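Local coordinates for protein carboxylesterase (Est-2) (Archaeoglobus fulgidus, PDB 5FRD) that probably hydrolyses carboxylic esters as a thermophilic alpha/beta-hydrolase carboxylesterase, and binds coenzyme A close to its active site, at residues Val86-Gly91 against Ser227-Leu232; Asp8-Lys13 against Tyr68-Ser73. One frame throughout, in Å; residues are numbered along the deposited sequence.

Contact 1 (Val86-Gly91 against Ser227-Leu232); sequences VGHSLG and SHMVML
The imidazole of His88 lies between Met231 on one face and Ser89 on the other. Met231 CE sits 3.5 Å from the ring centroid, a CH-pi contact over the centre, and Ser89 CB is over the opposite face; at the edge Met229 SD approaches CE1 of His88 at 3.7 Å. The His228 ring in turn takes His88 NE2 over the centre of one face, while Ser89 OG lies in its plane, 3.1 Å from His228 NE2. The two imidazoles are inclined at 44°.

The CB of His88 points toward 227-232, and chi1 of 180° sets CG anti to the backbone N. At the far side of the ring, NE2 of His88 donates to His228 O at 2.9 Å. That bond is bent, the donor standing above the carbonyl plane. Replacing His88 by an alanine would probably leave His228 O without this donor and open a gap beneath Met231 CE.

Ser89 follows strand 83-88 at the tight GxSxG turn, with a phi of 56°, as in the nucleophile elbow of this fold. Together with His228, whose ND1 is hydrogen-bonded to Asp200, it is consistent with a Ser-His-Asp catalytic triad. Strand 83-88 runs between strands 24-27 and 106-112, helix 90-101 leaves from Ser89, and Met231 at the start of helix 230-233 also packs on Val112 of strand 106-112.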
loop_
_atom_site.group_PDB
_atom_site.type_symbol
_atom_site.label_atom_id
_atom_site.label_comp_id
_atom_site.label_asym_id
_atom_site.label_seq_id
_atom_site.Cartn_x
_atom_site.Cartn_y
_atom_site.Cartn_z
ATOM N N VAL A 86 3.755 -1.860 -5.711
ATOM C CA VAL A 86 3.551 -0.549 -5.046
ATOM C C VAL A 86 2.637 -0.804 -3.852
ATOM O O VAL A 86 1.492 -1.208 -4.034
ATOM C CB VAL A 86 2.893 0.439 -6.005
ATOM C CG1 VAL A 86 2.712 1.799 -5.328
ATOM C CG2 VAL A 86 3.662 0.579 -7.300
ATOM N N GLY A 87 3.120 -0.585 -2.643
ATOM C CA GLY A 87 2.346 -0.813 -1.430
ATOM C C GLY A 87 2.255 0.382 -0.530
ATOM O O GLY A 87 3.285 0.988 -0.248
ATOM N N HIS A 88 1.062 0.675 -0.050
ATOM C CA HIS A 88 0.796 1.770 0.867
ATOM C C HIS A 88 0.488 1.243 2.252
ATOM O O HIS A 88 -0.459 0.484 2.424
ATOM C CB HIS A 88 -0.351 2.605 0.381
ATOM C CG HIS A 88 -0.676 3.747 1.278
ATOM N ND1 HIS A 88 -1.947 4.013 1.722
ATOM C CD2 HIS A 88 0.115 4.693 1.813
ATOM C CE1 HIS A 88 -1.922 5.083 2.503
ATOM N NE2 HIS A 88 -0.687 5.528 2.560
ATOM N N SER A 89 1.266 1.668 3.253
ATOM C CA SER A 89 1.013 1.388 4.677
ATOM C C SER A 89 0.903 -0.121 4.970
ATOM O O SER A 89 1.900 -0.800 4.737
ATOM C CB SER A 89 -0.156 2.236 5.175
ATOM O OG SER A 89 -0.046 2.444 6.596
ATOM N N LEU A 90 -0.227 -0.665 5.437
ATOM C CA LEU A 90 -0.410 -2.124 5.456
ATOM C C LEU A 90 0.033 -2.755 4.135
ATOM O O LEU A 90 0.683 -3.818 4.122
ATOM C CB LEU A 90 -1.874 -2.492 5.688
ATOM C CG LEU A 90 -2.311 -3.947 5.430
ATOM C CD1 LEU A 90 -1.664 -4.861 6.438
ATOM C CD2 LEU A 90 -3.829 -4.080 5.453
ATOM N N GLY A 91 -0.356 -2.157 3.010
ATOM C CA GLY A 91 0.005 -2.715 1.702
ATOM C C GLY A 91 1.501 -2.740 1.459
ATOM O O GLY A 91 2.009 -3.553 0.679
ATOM N N SER A 227 0.245 14.302 3.264
ATOM C CA SER A 227 0.461 13.518 4.451
ATOM C C SER A 227 0.482 12.041 4.037
ATOM O O SER A 227 1.011 11.716 2.982
ATOM C CB SER A 227 -0.630 13.857 5.475
ATOM O OG SER A 227 -0.482 13.108 6.670
ATOM N N HIS A 228 -0.090 11.173 4.838
ATOM C CA HIS A 228 -0.090 9.723 4.596
ATOM C C HIS A 228 -0.763 9.357 3.301
ATOM O O HIS A 228 -0.281 8.448 2.611
ATOM C CB HIS A 228 -0.753 9.035 5.784
ATOM C CG HIS A 228 -0.610 7.548 5.854
ATOM N ND1 HIS A 228 0.605 6.934 5.982
ATOM C CD2 HIS A 228 -1.538 6.566 5.927
ATOM C CE1 HIS A 228 0.422 5.629 6.123
ATOM N NE2 HIS A 228 -0.865 5.374 6.071
ATOM N N MET A 229 -1.825 10.060 2.924
ATOM C CA MET A 229 -2.614 9.725 1.717
ATOM C C MET A 229 -2.094 10.406 0.440
ATOM O O MET A 229 -2.855 10.884 -0.407
ATOM C CB MET A 229 -4.098 10.055 1.948
ATOM C CG MET A 229 -4.706 9.407 3.161
ATOM S SD MET A 229 -4.424 7.635 3.263
ATOM C CE MET A 229 -5.227 7.073 1.786
ATOM N N VAL A 230 -0.777 10.371 0.280
ATOM C CA VAL A 230 -0.067 11.097 -0.758
ATOM C C VAL A 230 -0.539 10.795 -2.186
ATOM O O VAL A 230 -0.586 11.665 -3.036
ATOM C CB VAL A 230 1.443 10.904 -0.577
ATOM C CG1 VAL A 230 1.859 9.433 -0.686
ATOM C CG2 VAL A 230 2.223 11.737 -1.564
ATOM N N MET A 231 -0.925 9.543 -2.464
ATOM C CA MET A 231 -1.352 9.172 -3.821
ATOM C C MET A 231 -2.695 9.776 -4.202
ATOM O O MET A 231 -2.991 9.869 -5.378
ATOM C CB MET A 231 -1.385 7.640 -3.980
ATOM C CG MET A 231 -2.530 6.922 -3.276
ATOM S SD MET A 231 -2.604 7.025 -1.488
ATOM C CE MET A 231 -1.068 6.221 -1.169
ATOM N N LEU A 232 -3.495 10.143 -3.193
ATOM C CA LEU A 232 -4.776 10.831 -3.378
ATOM C C LEU A 232 -4.635 12.329 -3.247
ATOM O O LEU A 232 -5.361 13.069 -3.904
ATOM C CB LEU A 232 -5.785 10.355 -2.322
ATOM C CG LEU A 232 -6.206 8.897 -2.411
ATOM C CD1 LEU A 232 -6.977 8.481 -1.166
ATOM C CD2 LEU A 232 -7.034 8.670 -3.658
#

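Contact 2 (Asp8-Lys13 against Tyr68-Ser73); sequences DVDGVK and YAYYAS
One hydrogen bond joins Asp10 and Tyr70 across this contact, the two side chains meeting tip to tip. Tyr70 OH donates to Asp10 OD2 at 2.5 Å, but this very short value belongs to one of two modelled positions of Asp10, and the length is therefore doubtful. In that position OD2 lies near the plane of the phenol ring, at its edge, and carboxylate and ring planes differ by 30°. Tyr70 CG is anti to the backbone N (chi1 173°); the far end of the side chain comes nearer to the hairpin than its base.

The apolar part is made by two valines and the rings of Tyr70 and Tyr71. Val9 CG1 reaches Tyr71 CD1 at 3.7 Å and, a little farther off, Tyr70 CE2. Val12 crosses Tyr71 at about a right angle and meets it farther out, its CG2 3.7 Å from Tyr71 OH and also against CE1.

All three residues of the first segment that touch the helix belong to a beta hairpin: strands 3-9 and 12-18 are joined by a type I' turn from Val9 to Val12, and helix 65-79 packs against that end of the mixed alpha/beta-hydrolase sheet.

Backbone bonds close the hairpin in both directions, Val9 N to Val12 O and Val12 N to Val9 O. In one of its two modelled positions Asp8 adds an Asx motif, its OD2 accepting from Gly11 N at 3.0 Å on the syn side of the carboxylate. Outside the hairpin, Tyr71 also packs on Pro52 and Val60, while Tyr70 touches Arg101 of helix 90-101.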
loop_
_atom_site.group_PDB
_atom_site.type_symbol
_atom_site.label_atom_id
_atom_site.label_comp_id
_atom_site.label_asym_id
_atom_site.label_seq_id
_atom_site.Cartn_x
_atom_site.Cartn_y
_atom_site.Cartn_z
ATOM N N ASP A 8 -9.730 -16.070 -9.280
ATOM C CA ASP A 8 -9.917 -16.992 -8.164
ATOM C C ASP A 8 -8.567 -17.370 -7.600
ATOM O O ASP A 8 -7.669 -17.742 -8.353
ATOM C CB ASP A 8 -10.632 -18.257 -8.635
ATOM C CG ASP A 8 -10.885 -19.221 -7.483
ATOM O OD1 ASP A 8 -11.839 -18.983 -6.719
ATOM O OD2 ASP A 8 -10.094 -20.185 -7.328
ATOM N N VAL A 9 -8.422 -17.247 -6.286
ATOM C CA VAL A 9 -7.252 -17.721 -5.579
ATOM C C VAL A 9 -7.691 -18.773 -4.548
ATOM O O VAL A 9 -8.222 -18.430 -3.505
ATOM C CB VAL A 9 -6.471 -16.578 -4.888
ATOM C CG1 VAL A 9 -5.286 -17.114 -4.100
ATOM C CG2 VAL A 9 -6.019 -15.564 -5.937
ATOM N N ASP A 10 -7.430 -20.056 -4.875
ATOM C CA ASP A 10 -7.811 -21.187 -4.000
ATOM C C ASP A 10 -9.261 -21.138 -3.536
ATOM O O ASP A 10 -9.566 -21.405 -2.377
ATOM C CB ASP A 10 -6.906 -21.221 -2.767
ATOM C CG ASP A 10 -5.446 -21.311 -3.117
ATOM O OD1 ASP A 10 -5.121 -21.742 -4.243
ATOM O OD2 ASP A 10 -4.625 -20.940 -2.253
ATOM N N GLY A 11 -10.151 -20.761 -4.435
ATOM C CA GLY A 11 -11.557 -20.657 -4.117
ATOM C C GLY A 11 -12.032 -19.340 -3.521
ATOM O O GLY A 11 -13.216 -19.189 -3.249
ATOM N N VAL A 12 -11.117 -18.391 -3.309
ATOM C CA VAL A 12 -11.455 -17.056 -2.817
ATOM C C VAL A 12 -11.510 -16.147 -4.056
ATOM O O VAL A 12 -10.528 -16.043 -4.804
ATOM C CB VAL A 12 -10.399 -16.544 -1.822
ATOM C CG1 VAL A 12 -10.726 -15.129 -1.325
ATOM C CG2 VAL A 12 -10.291 -17.492 -0.631
ATOM N N LYS A 13 -12.668 -15.543 -4.277
ATOM C CA LYS A 13 -12.843 -14.565 -5.354
ATOM C C LYS A 13 -12.077 -13.298 -4.971
ATOM O O LYS A 13 -12.321 -12.729 -3.899
ATOM C CB LYS A 13 -14.312 -14.254 -5.604
ATOM C CG LYS A 13 -14.550 -13.158 -6.651
ATOM C CD LYS A 13 -16.022 -13.006 -7.051
ATOM C CE LYS A 13 -16.969 -12.458 -6.004
ATOM N NZ LYS A 13 -16.355 -11.476 -5.069
ATOM N N TYR A 68 -2.009 -12.200 3.683
ATOM C CA TYR A 68 -2.354 -11.266 2.622
ATOM C C TYR A 68 -1.325 -11.268 1.505
ATOM O O TYR A 68 -1.665 -11.111 0.331
ATOM C CB TYR A 68 -2.536 -9.834 3.161
ATOM C CG TYR A 68 -3.888 -9.556 3.753
ATOM C CD1 TYR A 68 -5.049 -9.928 3.097
ATOM C CD2 TYR A 68 -4.032 -8.841 4.940
ATOM C CE1 TYR A 68 -6.300 -9.675 3.608
ATOM C CE2 TYR A 68 -5.300 -8.592 5.477
ATOM C CZ TYR A 68 -6.438 -9.012 4.789
ATOM O OH TYR A 68 -7.716 -8.810 5.300
ATOM N N ALA A 69 -0.049 -11.441 1.833
ATOM C CA ALA A 69 0.983 -11.533 0.808
ATOM C C ALA A 69 0.827 -12.745 -0.111
ATOM O O ALA A 69 1.170 -12.672 -1.289
ATOM C CB ALA A 69 2.367 -11.506 1.448
ATOM N N TYR A 70 0.305 -13.840 0.436
ATOM C CA TYR A 70 -0.033 -14.980 -0.392
ATOM C C TYR A 70 -1.107 -14.616 -1.411
ATOM O O TYR A 70 -0.943 -14.867 -2.607
ATOM C CB TYR A 70 -0.494 -16.168 0.463
ATOM C CG TYR A 70 -1.005 -17.300 -0.370
ATOM C CD1 TYR A 70 -0.101 -18.123 -1.033
ATOM C CD2 TYR A 70 -2.361 -17.503 -0.547
ATOM C CE1 TYR A 70 -0.543 -19.162 -1.839
ATOM C CE2 TYR A 70 -2.809 -18.542 -1.364
ATOM C CZ TYR A 70 -1.887 -19.352 -2.001
ATOM O OH TYR A 70 -2.285 -20.397 -2.808
ATOM N N TYR A 71 -2.211 -14.017 -0.967
ATOM C CA TYR A 71 -3.238 -13.584 -1.919
ATOM C C TYR A 71 -2.712 -12.574 -2.939
ATOM O O TYR A 71 -3.029 -12.664 -4.124
ATOM C CB TYR A 71 -4.481 -13.016 -1.233
ATOM C CG TYR A 71 -5.265 -14.064 -0.507
ATOM C CD1 TYR A 71 -6.027 -15.000 -1.214
ATOM C CD2 TYR A 71 -5.227 -14.152 0.879
ATOM C CE1 TYR A 71 -6.714 -16.003 -0.545
ATOM C CE2 TYR A 71 -5.924 -15.144 1.556
ATOM C CZ TYR A 71 -6.651 -16.063 0.835
ATOM O OH TYR A 71 -7.338 -17.044 1.514
ATOM N N ALA A 72 -1.870 -11.650 -2.493
ATOM C CA ALA A 72 -1.313 -10.681 -3.402
ATOM C C ALA A 72 -0.398 -11.313 -4.424
ATOM O O ALA A 72 -0.455 -10.989 -5.590
ATOM C CB ALA A 72 -0.612 -9.581 -2.635
ATOM N N SER A 73 0.491 -12.216 -3.969
ATOM C CA SER A 73 1.395 -12.877 -4.882
ATOM C C SER A 73 0.688 -13.739 -5.937
ATOM O O SER A 73 1.019 -13.649 -7.126
ATOM C CB SER A 73 2.433 -13.673 -4.124
ATOM O OG SER A 73 1.861 -14.683 -3.335
#

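Overall arrangement
Contact 1 is buried, with its centre about 5 Å from the centre of the chain, whereas contact 2 lies at the surface, about 16 Å from it. Their centres are 21 Å apart and their nearest atoms about 5 Å, without touching. The chain connects them directly: helix 65-79 of contact 2 is followed by strand 83-88, which leads into contact 1. Both reach the same sheet, contact 2 at the hairpin of 12-18 and 3-9, one of the two edge strands, and contact 1 at the inner strand 83-88. Coenzyme A belongs with contact 1, where the Ser89 side chain comes to about 4 Å from the bound molecule, and contact 2 lies away from that pocket.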